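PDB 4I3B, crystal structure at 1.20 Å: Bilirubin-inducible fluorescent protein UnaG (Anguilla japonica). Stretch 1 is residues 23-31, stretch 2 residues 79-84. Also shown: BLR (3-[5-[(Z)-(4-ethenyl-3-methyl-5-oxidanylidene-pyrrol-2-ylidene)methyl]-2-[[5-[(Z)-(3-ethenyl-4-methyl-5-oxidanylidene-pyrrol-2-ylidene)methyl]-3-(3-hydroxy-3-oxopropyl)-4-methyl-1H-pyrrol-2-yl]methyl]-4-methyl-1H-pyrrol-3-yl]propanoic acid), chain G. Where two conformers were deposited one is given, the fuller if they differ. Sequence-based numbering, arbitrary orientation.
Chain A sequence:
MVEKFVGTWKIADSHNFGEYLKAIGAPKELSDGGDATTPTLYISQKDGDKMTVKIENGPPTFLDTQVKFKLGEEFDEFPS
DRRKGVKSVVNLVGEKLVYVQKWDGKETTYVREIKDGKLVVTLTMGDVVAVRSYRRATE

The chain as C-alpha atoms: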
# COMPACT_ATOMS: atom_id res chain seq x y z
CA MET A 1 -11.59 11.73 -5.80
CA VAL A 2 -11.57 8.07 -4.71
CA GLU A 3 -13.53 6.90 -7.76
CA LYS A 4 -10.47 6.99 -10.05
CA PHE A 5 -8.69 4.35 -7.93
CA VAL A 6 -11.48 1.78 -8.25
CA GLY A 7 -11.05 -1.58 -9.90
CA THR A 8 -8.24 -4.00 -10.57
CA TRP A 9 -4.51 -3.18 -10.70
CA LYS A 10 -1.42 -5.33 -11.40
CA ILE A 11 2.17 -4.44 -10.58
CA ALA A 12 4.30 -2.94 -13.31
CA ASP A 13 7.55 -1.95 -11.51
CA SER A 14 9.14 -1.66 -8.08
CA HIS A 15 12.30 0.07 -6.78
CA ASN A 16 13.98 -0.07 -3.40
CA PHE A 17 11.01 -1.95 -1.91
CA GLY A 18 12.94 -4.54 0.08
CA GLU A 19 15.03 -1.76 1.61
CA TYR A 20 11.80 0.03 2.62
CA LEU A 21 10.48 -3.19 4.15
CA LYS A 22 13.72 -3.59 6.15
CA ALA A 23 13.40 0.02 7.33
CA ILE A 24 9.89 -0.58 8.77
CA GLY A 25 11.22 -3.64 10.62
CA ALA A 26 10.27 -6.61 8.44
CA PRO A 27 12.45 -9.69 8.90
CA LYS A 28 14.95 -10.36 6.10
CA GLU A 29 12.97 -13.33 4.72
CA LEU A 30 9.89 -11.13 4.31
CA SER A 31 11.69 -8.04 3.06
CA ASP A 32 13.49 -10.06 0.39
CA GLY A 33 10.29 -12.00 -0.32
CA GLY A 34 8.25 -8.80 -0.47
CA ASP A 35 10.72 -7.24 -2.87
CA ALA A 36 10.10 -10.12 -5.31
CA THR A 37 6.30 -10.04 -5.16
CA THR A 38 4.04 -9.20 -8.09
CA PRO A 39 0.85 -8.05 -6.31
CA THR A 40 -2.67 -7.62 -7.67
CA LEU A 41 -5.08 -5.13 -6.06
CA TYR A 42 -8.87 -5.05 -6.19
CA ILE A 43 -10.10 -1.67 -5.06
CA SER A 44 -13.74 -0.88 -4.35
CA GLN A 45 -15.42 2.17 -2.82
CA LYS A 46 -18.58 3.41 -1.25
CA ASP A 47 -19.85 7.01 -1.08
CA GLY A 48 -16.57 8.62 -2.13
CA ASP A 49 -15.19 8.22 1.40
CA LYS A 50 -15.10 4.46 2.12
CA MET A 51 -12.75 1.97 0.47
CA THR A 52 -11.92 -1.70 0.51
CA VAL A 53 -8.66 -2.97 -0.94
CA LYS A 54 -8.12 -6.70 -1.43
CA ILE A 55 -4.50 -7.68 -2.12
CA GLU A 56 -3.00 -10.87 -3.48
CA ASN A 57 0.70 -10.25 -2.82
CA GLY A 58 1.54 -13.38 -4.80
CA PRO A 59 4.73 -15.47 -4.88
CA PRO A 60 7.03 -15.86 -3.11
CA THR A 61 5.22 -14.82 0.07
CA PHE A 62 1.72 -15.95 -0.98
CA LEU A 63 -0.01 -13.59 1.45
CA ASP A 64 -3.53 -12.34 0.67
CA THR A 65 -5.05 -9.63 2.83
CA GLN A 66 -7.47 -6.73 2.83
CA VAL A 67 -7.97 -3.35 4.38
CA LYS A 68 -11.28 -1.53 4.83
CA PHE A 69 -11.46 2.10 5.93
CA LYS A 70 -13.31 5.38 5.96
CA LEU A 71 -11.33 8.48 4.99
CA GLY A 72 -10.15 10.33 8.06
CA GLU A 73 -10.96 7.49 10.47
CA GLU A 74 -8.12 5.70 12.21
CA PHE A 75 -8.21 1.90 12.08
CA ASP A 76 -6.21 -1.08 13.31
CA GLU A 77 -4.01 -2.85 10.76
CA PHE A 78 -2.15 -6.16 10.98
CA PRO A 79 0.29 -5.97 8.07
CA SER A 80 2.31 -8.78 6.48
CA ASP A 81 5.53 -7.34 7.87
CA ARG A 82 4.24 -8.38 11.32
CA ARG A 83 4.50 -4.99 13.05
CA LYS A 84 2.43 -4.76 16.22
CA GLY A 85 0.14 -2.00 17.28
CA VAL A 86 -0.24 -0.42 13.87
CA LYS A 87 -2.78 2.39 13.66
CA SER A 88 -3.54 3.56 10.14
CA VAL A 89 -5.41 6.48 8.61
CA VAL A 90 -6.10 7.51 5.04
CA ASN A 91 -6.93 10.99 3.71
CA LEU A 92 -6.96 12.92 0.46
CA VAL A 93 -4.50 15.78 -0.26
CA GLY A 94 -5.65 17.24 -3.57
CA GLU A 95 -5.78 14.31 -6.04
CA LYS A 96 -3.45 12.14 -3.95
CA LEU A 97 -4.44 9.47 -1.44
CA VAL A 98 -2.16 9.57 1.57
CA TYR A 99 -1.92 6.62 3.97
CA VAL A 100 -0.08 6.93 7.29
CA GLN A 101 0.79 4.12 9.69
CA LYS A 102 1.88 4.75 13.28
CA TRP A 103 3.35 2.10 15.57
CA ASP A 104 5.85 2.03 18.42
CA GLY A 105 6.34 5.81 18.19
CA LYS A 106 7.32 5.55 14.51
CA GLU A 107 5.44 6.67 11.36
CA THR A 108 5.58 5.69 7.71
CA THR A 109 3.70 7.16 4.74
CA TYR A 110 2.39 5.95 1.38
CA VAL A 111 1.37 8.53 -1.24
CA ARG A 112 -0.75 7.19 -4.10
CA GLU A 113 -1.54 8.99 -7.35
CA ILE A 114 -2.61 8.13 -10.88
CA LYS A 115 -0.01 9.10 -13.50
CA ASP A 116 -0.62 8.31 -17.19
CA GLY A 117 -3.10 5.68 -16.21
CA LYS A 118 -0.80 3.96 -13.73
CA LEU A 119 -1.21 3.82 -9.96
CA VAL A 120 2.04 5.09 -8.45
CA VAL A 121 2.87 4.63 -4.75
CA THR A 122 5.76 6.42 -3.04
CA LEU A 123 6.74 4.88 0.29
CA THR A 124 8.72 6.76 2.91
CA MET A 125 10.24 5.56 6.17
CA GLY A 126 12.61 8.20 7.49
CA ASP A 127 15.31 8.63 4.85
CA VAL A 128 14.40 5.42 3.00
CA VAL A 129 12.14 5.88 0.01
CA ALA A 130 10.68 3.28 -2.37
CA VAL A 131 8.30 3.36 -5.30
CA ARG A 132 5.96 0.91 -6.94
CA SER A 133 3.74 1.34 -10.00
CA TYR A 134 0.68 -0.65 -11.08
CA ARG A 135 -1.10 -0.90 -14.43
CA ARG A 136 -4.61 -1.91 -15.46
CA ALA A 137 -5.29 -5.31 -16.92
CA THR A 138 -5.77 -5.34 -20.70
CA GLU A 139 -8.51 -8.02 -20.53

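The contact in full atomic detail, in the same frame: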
# COMPACT_ATOMS: atom_id res chain seq x y z
N ALA A 23 13.45 -1.19 6.54
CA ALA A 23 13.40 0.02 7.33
C ALA A 23 12.19 0.07 8.27
O ALA A 23 12.29 0.63 9.36
CB ALA A 23 13.43 1.23 6.43
N ILE A 24 11.07 -0.55 7.89
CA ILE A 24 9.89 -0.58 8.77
C ILE A 24 9.94 -1.78 9.71
O ILE A 24 9.03 -1.97 10.51
CB ILE A 24 8.54 -0.49 8.01
CG1 ILE A 24 8.30 -1.69 7.10
CG2 ILE A 24 8.42 0.85 7.25
CD1 ILE A 24 6.90 -1.79 6.56
N GLY A 25 11.00 -2.59 9.64
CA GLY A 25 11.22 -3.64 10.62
C GLY A 25 10.86 -5.05 10.20
O GLY A 25 10.83 -5.95 11.04
N ALA A 26 10.59 -5.27 8.92
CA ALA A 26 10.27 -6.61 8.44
C ALA A 26 11.52 -7.46 8.58
O ALA A 26 12.63 -6.99 8.33
CB ALA A 26 9.84 -6.57 6.98
N PRO A 27 11.34 -8.74 8.94
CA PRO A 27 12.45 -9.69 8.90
C PRO A 27 13.02 -9.86 7.49
O PRO A 27 12.32 -9.64 6.49
CB PRO A 27 11.81 -10.99 9.40
CG PRO A 27 10.35 -10.83 9.23
CD PRO A 27 10.07 -9.36 9.34
N LYS A 28 14.29 -10.23 7.40
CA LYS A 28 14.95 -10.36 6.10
C LYS A 28 14.23 -11.28 5.11
O LYS A 28 14.16 -10.95 3.92
CB LYS A 28 16.40 -10.81 6.26
CG LYS A 28 17.15 -10.79 4.93
CD LYS A 28 18.63 -11.07 5.06
CE LYS A 28 19.32 -11.04 3.69
NZ LYS A 28 18.95 -9.85 2.88
N GLU A 29 13.73 -12.41 5.58
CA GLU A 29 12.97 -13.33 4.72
C GLU A 29 11.82 -12.60 4.04
O GLU A 29 11.59 -12.78 2.85
CB GLU A 29 12.43 -14.51 5.56
CG GLU A 29 11.24 -15.28 4.93
CD GLU A 29 10.44 -16.07 5.96
OE1 GLU A 29 9.27 -16.43 5.67
OE2 GLU A 29 10.98 -16.35 7.06
N LEU A 30 11.06 -11.84 4.82
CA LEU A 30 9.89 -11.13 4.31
C LEU A 30 10.25 -9.88 3.52
O LEU A 30 9.52 -9.48 2.62
CB LEU A 30 8.94 -10.76 5.47
CG LEU A 30 8.29 -11.98 6.13
CD1 LEU A 30 7.34 -11.50 7.19
CD2 LEU A 30 7.61 -12.88 5.10
N SER A 31 11.36 -9.22 3.84
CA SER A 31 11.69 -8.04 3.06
C SER A 31 12.19 -8.50 1.70
O SER A 31 11.79 -7.93 0.68
CB SER A 31 12.69 -7.12 3.76
OG SER A 31 13.90 -7.75 4.13
N PRO A 79 -0.36 -5.77 9.37
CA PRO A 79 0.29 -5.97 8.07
C PRO A 79 1.19 -7.20 8.00
O PRO A 79 1.61 -7.77 9.02
CB PRO A 79 1.11 -4.70 7.87
CG PRO A 79 1.32 -4.20 9.24
CD PRO A 79 0.15 -4.60 10.08
N SER A 80 1.52 -7.58 6.77
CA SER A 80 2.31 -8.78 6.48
C SER A 80 3.71 -8.70 7.03
O SER A 80 4.37 -9.75 7.17
CB SER A 80 2.39 -8.98 4.97
OG SER A 80 1.13 -9.30 4.43
N ASP A 81 4.19 -7.50 7.32
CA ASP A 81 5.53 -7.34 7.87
C ASP A 81 5.58 -7.65 9.36
O ASP A 81 6.66 -7.65 9.95
CB ASP A 81 6.02 -5.92 7.62
CG ASP A 81 5.02 -4.91 8.10
OD1 ASP A 81 4.86 -4.84 9.32
OD2 ASP A 81 4.37 -4.23 7.26
N ARG A 82 4.41 -7.90 9.94
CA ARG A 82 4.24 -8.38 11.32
C ARG A 82 4.39 -7.30 12.41
O ARG A 82 4.35 -7.62 13.60
CB ARG A 82 5.11 -9.62 11.57
CG ARG A 82 4.72 -10.81 10.65
CD ARG A 82 5.43 -12.11 10.93
NE ARG A 82 5.33 -13.00 9.78
CZ ARG A 82 6.16 -14.02 9.55
NH1 ARG A 82 7.15 -14.27 10.39
NH2 ARG A 82 6.00 -14.77 8.48
N ARG A 83 4.48 -6.04 12.03
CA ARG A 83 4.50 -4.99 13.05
C ARG A 83 3.29 -5.08 13.96
O ARG A 83 2.18 -5.36 13.51
CB ARG A 83 4.51 -3.60 12.43
CG ARG A 83 5.86 -3.10 11.91
CD ARG A 83 5.65 -1.85 11.10
NE ARG A 83 4.86 -2.14 9.91
CZ ARG A 83 4.22 -1.25 9.16
NH1 ARG A 83 4.21 0.05 9.50
NH2 ARG A 83 3.55 -1.66 8.09
N LYS A 84 3.50 -4.78 15.23
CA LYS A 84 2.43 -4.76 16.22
C LYS A 84 1.98 -3.37 16.56
O LYS A 84 2.76 -2.42 16.59
CB LYS A 84 2.90 -5.43 17.50
CG LYS A 84 3.25 -6.85 17.30
CD LYS A 84 2.30 -7.50 16.31
CE LYS A 84 2.70 -8.93 16.13
NZ LYS A 84 2.91 -9.57 17.45
CHA BLR G . 0.55 -4.09 -1.18
NA BLR G . -1.27 -2.38 -0.81
C1A BLR G . -0.64 -3.52 -0.43
C2A BLR G . -1.18 -3.96 0.76
C3A BLR G . -2.16 -3.04 1.12
C4A BLR G . -2.20 -2.07 0.12
CMA BLR G . -3.04 -3.08 2.33
CAA BLR G . -0.80 -5.21 1.50
CBA BLR G . 0.06 -4.94 2.67
CGA BLR G . 0.43 -6.16 3.44
O1A BLR G . 0.45 -7.30 2.88
O2A BLR G . 0.67 -6.00 4.69
CHB BLR G . -3.12 -0.92 0.12
NB BLR G . -2.96 -0.21 -2.22
C1B BLR G . -3.48 -0.09 -0.92
C2B BLR G . -4.36 1.00 -0.88
C3B BLR G . -4.46 1.55 -2.04
C4B BLR G . -3.57 0.89 -3.07
CMB BLR G . -5.09 1.42 0.38
OB BLR G . -3.35 1.06 -4.22
CAB BLR G . -5.31 2.71 -2.42
CBB BLR G . -5.35 3.26 -3.67
NC BLR G . 3.89 -7.68 0.79
C1C BLR G . 4.34 -9.12 1.06
C2C BLR G . 5.13 -8.93 2.31
C3C BLR G . 5.14 -7.70 2.69
C4C BLR G . 4.42 -6.87 1.86
CMC BLR G . 5.75 -10.11 2.98
OC BLR G . 4.11 -10.08 0.38
CAC BLR G . 5.78 -7.17 3.91
CBC BLR G . 6.97 -7.61 4.37
CHD BLR G . 4.20 -5.53 1.95
ND BLR G . 2.37 -5.10 0.22
C1D BLR G . 3.28 -4.73 1.14
C2D BLR G . 3.21 -3.25 1.24
C3D BLR G . 2.25 -2.81 0.36
C4D BLR G . 1.65 -3.98 -0.31
CMD BLR G . 4.09 -2.46 2.15
CAD BLR G . 1.85 -1.37 0.18
CBD BLR G . 2.50 -0.79 -1.05
CGD BLR G . 1.73 -1.13 -2.28
O1D BLR G . 2.29 -1.76 -3.19
O2D BLR G . 0.54 -0.76 -2.43
O HOH W 1 8.07 -6.72 12.01
O HOH W 2 9.56 -15.40 9.43

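The two stretches meet in a small apolar-on-polar packing contact, burying 347 Å² in all, with no direct hydrogen bond between them and two waters bridging the gap. Its polar framework lies within the second stretch. There a type I turn from Pro 79 to Arg 82, closed by Arg 82 N to Pro 79 O (3.0 Å), presents Asp 81, whose two carboxylate oxygens both bond to Arg 83: OD1 accepts from Arg 83 N at 3.0 Å and from Arg 83 NE at 2.8 Å, and OD2 accepts from Arg 83 NH2 at 2.8 Å. This salt bridge neutralises two charges that would be costly to bury and holds the guanidinium so that one face lies under the Ile 24 methyl.

Ile 24 uses that surface. Its CA-to-CB bond points toward the second stretch, and CD1 sits over one face of the Arg 83 guanidinium, 3.7 Å from Arg 83 NH2 and 3.6 Å from Asp 81 OD2. A guanidinium face offers no hydrogen bonds, so a methyl can cover it without cost. Gly 25 then turns the chain out of its helix with positive phi, in a Schellman motif where a CB would jam against the preceding carbonyl oxygen. Ala 26 is small enough for a close backbone approach, its CA 4.8 Å from Asp 81 CA and its CB 3.9 Å from Asp 81 CB.

Pro 27, at the N-cap position, precedes the helix that carries Leu 30. Leu 30 CD1 packs 3.4 Å from Ser 80 O and covers one face of the Arg 82 guanidinium, 3.6 Å from NE. Beside it, Ser 80 holds the bilirubin propionate through N to O2A (2.7 Å) and OG to O1A (2.6 Å).

Water supplies the polar links: one molecule donates to both Gly 25 O and Asp 81 O, while another accepts from Arg 82 NH1 and donates to Glu 29 OE2.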